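Local coordinates for uncharacterized protein (Deinococcus radiodurans, PDB 2A1V) that is of unknown function but belongs to the YjbR family (DUF419), folding here as an antiparallel sheet with helices packed on it, at residues S111-L114 / V115-K118. Sequence-based numbering, arbitrary orientation.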
ATOM      1  N   SER A 111      -1.082   4.185   2.690  1.00 15.98           N
ATOM      2  CA  SER A 111      -0.541   3.082   3.491  1.00 15.82           C
ATOM      3  C   SER A 111       0.961   3.358   3.783  1.00 16.07           C
ATOM      4  O   SER A 111       1.395   3.305   4.915  1.00 15.19           O
ATOM      5  CB  SER A 111      -0.727   1.741   2.752  1.00 15.75           C
ATOM      6  OG  SER A 111      -0.168   0.663   3.487  1.00 14.95           O
ATOM      7  N   TYR A 112       1.701   3.708   2.730  1.00 15.73           N
ATOM      8  CA  TYR A 112       3.084   4.225   2.821  1.00 16.46           C
ATOM      9  C   TYR A 112       3.224   5.344   3.852  1.00 16.36           C
ATOM     10  O   TYR A 112       4.091   5.272   4.716  1.00 16.57           O
ATOM     11  CB  TYR A 112       3.580   4.712   1.433  1.00 16.24           C
ATOM     12  CG  TYR A 112       4.913   5.436   1.425  1.00 14.83           C
ATOM     13  CD1 TYR A 112       4.974   6.782   1.680  1.00 17.37           C
ATOM     14  CD2 TYR A 112       6.115   4.744   1.221  1.00 16.23           C
ATOM     15  CE1 TYR A 112       6.181   7.440   1.745  1.00 17.05           C
ATOM     16  CE2 TYR A 112       7.331   5.383   1.240  1.00 16.25           C
ATOM     17  CZ  TYR A 112       7.361   6.745   1.502  1.00 17.04           C
ATOM     18  OH  TYR A 112       8.545   7.424   1.526  1.00 14.15           O
ATOM     19  N   LEU A 113       2.401   6.388   3.745  1.00 17.14           N
ATOM     20  CA  LEU A 113       2.472   7.526   4.706  1.00 17.62           C
ATOM     21  C   LEU A 113       2.217   7.120   6.148  1.00 17.65           C
ATOM     22  O   LEU A 113       2.928   7.549   7.085  1.00 17.09           O
ATOM     23  CB  LEU A 113       1.521   8.639   4.324  1.00 17.48           C
ATOM     24  CG  LEU A 113       2.049   9.474   3.162  1.00 24.08           C
ATOM     25  CD1 LEU A 113       0.874  10.341   2.544  1.00 28.22           C
ATOM     26  CD2 LEU A 113       3.223  10.357   3.613  1.00 22.96           C
ATOM     27  N   LEU A 114       1.210   6.279   6.316  1.00 17.79           N
ATOM     28  CA  LEU A 114       0.837   5.820   7.645  1.00 18.38           C
ATOM     29  C   LEU A 114       2.008   5.079   8.237  1.00 17.51           C
ATOM     30  O   LEU A 114       2.368   5.258   9.394  1.00 16.24           O
ATOM     31  CB  LEU A 114      -0.400   4.929   7.520  1.00 18.83           C
ATOM     32  CG  LEU A 114      -1.077   4.170   8.628  1.00 22.32           C
ATOM     33  CD1 LEU A 114      -2.557   3.866   8.167  1.00 24.60           C
ATOM     34  CD2 LEU A 114      -0.327   2.894   8.937  1.00 26.72           C
ATOM     35  N   VAL A 115       2.605   4.204   7.450  1.00 16.70           N
ATOM     36  CA  VAL A 115       3.754   3.464   7.930  1.00 18.65           C
ATOM     37  C   VAL A 115       4.939   4.362   8.322  1.00 17.98           C
ATOM     38  O   VAL A 115       5.544   4.154   9.352  1.00 17.17           O
ATOM     39  CB  VAL A 115       4.170   2.312   6.985  1.00 18.14           C
ATOM     40  CG1 VAL A 115       5.461   1.697   7.443  1.00 19.70           C
ATOM     41  CG2 VAL A 115       3.068   1.252   6.904  1.00 20.14           C
ATOM     42  N   THR A 116       5.256   5.348   7.497  0.50 18.44           N
ATOM     43  CA  THR A 116       6.269   6.334   7.870  0.50 19.08           C
ATOM     44  C   THR A 116       5.961   7.076   9.159  0.50 19.63           C
ATOM     45  O   THR A 116       6.862   7.406   9.908  0.50 19.58           O
ATOM     46  CB  THR A 116       6.578   7.343   6.759  0.50 18.63           C
ATOM     47  OG1 THR A 116       5.461   8.193   6.526  0.50 17.64           O
ATOM     48  CG2 THR A 116       6.876   6.683   5.441  0.50 18.49           C
ATOM     49  N   LYS A 117       4.685   7.347   9.390  1.00 20.10           N
ATOM     50  CA  LYS A 117       4.243   7.996  10.607  1.00 21.65           C
ATOM     51  C   LYS A 117       4.292   7.069  11.808  1.00 22.80           C
ATOM     52  O   LYS A 117       4.773   7.449  12.849  1.00 24.53           O
ATOM     53  CB  LYS A 117       2.849   8.607  10.463  1.00 22.46           C
ATOM     54  CG  LYS A 117       2.734   9.806   9.537  1.00 26.07           C
ATOM     55  CD  LYS A 117       3.946  10.707   9.605  1.00 29.62           C
ATOM     56  CE  LYS A 117       3.660  12.103   9.056  1.00 31.22           C
ATOM     57  NZ  LYS A 117       2.628  12.172   8.007  1.00 29.63           N
ATOM     58  N   LYS A 118       3.795   5.848  11.654  1.00 24.07           N
ATOM     59  CA  LYS A 118       3.683   4.948  12.810  1.00 23.84           C
ATOM     60  C   LYS A 118       4.974   4.210  13.144  1.00 24.23           C
ATOM     61  O   LYS A 118       5.219   3.934  14.325  1.00 25.55           O
ATOM     62  CB  LYS A 118       2.527   3.955  12.646  1.00 25.56           C
ATOM     63  CG  LYS A 118       2.330   3.009  13.858  1.00 28.02           C
ATOM     64  CD  LYS A 118       1.673   3.769  15.044  1.00 32.67           C
ATOM     65  CE  LYS A 118       2.061   3.166  16.412  1.00 36.32           C
ATOM     66  NZ  LYS A 118       3.481   3.543  16.872  1.00 39.93           N
TER
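Thr116 reaches back to the preceding turn of its helix with both branches, the methyl to Tyr112 and the hydroxyl to Leu113. Thr116 CG2 lies over one face of the Tyr112 ring, displaced toward the rim, 4.1 Å from the centroid, a CH-pi contact in which CE1 is the closest ring atom. Thr116 CG2 also sits 3.2 Å from Tyr112 O, which accepts the Thr116 amide, N to O 3.0 Å. With chi1 at 68°, Thr116 OG1 is set between its own backbone N and carbonyl carbon, which brings it to 2.7 Å from Leu113 O; it donates there from the side, at a C=O...O angle of 118°. Such a bond from a threonine hydroxyl to the i-3 carbonyl is familiar in helices, and gives this buried residue's hydroxyl a partner inside its own helix. Lys117 N also donates to Leu113 O, more nearly end-on, and two donors thus grip one carbonyl. Replacing Thr116 by alanine removes both CG2 and OG1, and would probably leave Leu113 O without its second donor in this turn and that ring face without its methyl. Val115 N to Ser111 O and Lys118 N to Leu114 O complete the run of i to i+4 helical bonds.

Ser111, Tyr112, Val115 and Thr116 are buried; Leu113, Leu114 and Lys117 are partly exposed. Leu114 CD2 touches its neighbour Val115 CG2 only lightly, at 4.3 Å, and the exposed Lys118 side chain leads away after its CB. Lys117 bends off to bond Asp132 O through NZ.

These turns lie near the C-terminal end of helix 101-119, which rests on the antiparallel sheet: Val115 touches strands 33-38, 43-51 and 58-62, Ser111 OG bonds to Tyr47 O and Lys62 N, and Tyr112, edge-to-face with Tyr47, bonds Pro21 O through its hydroxyl.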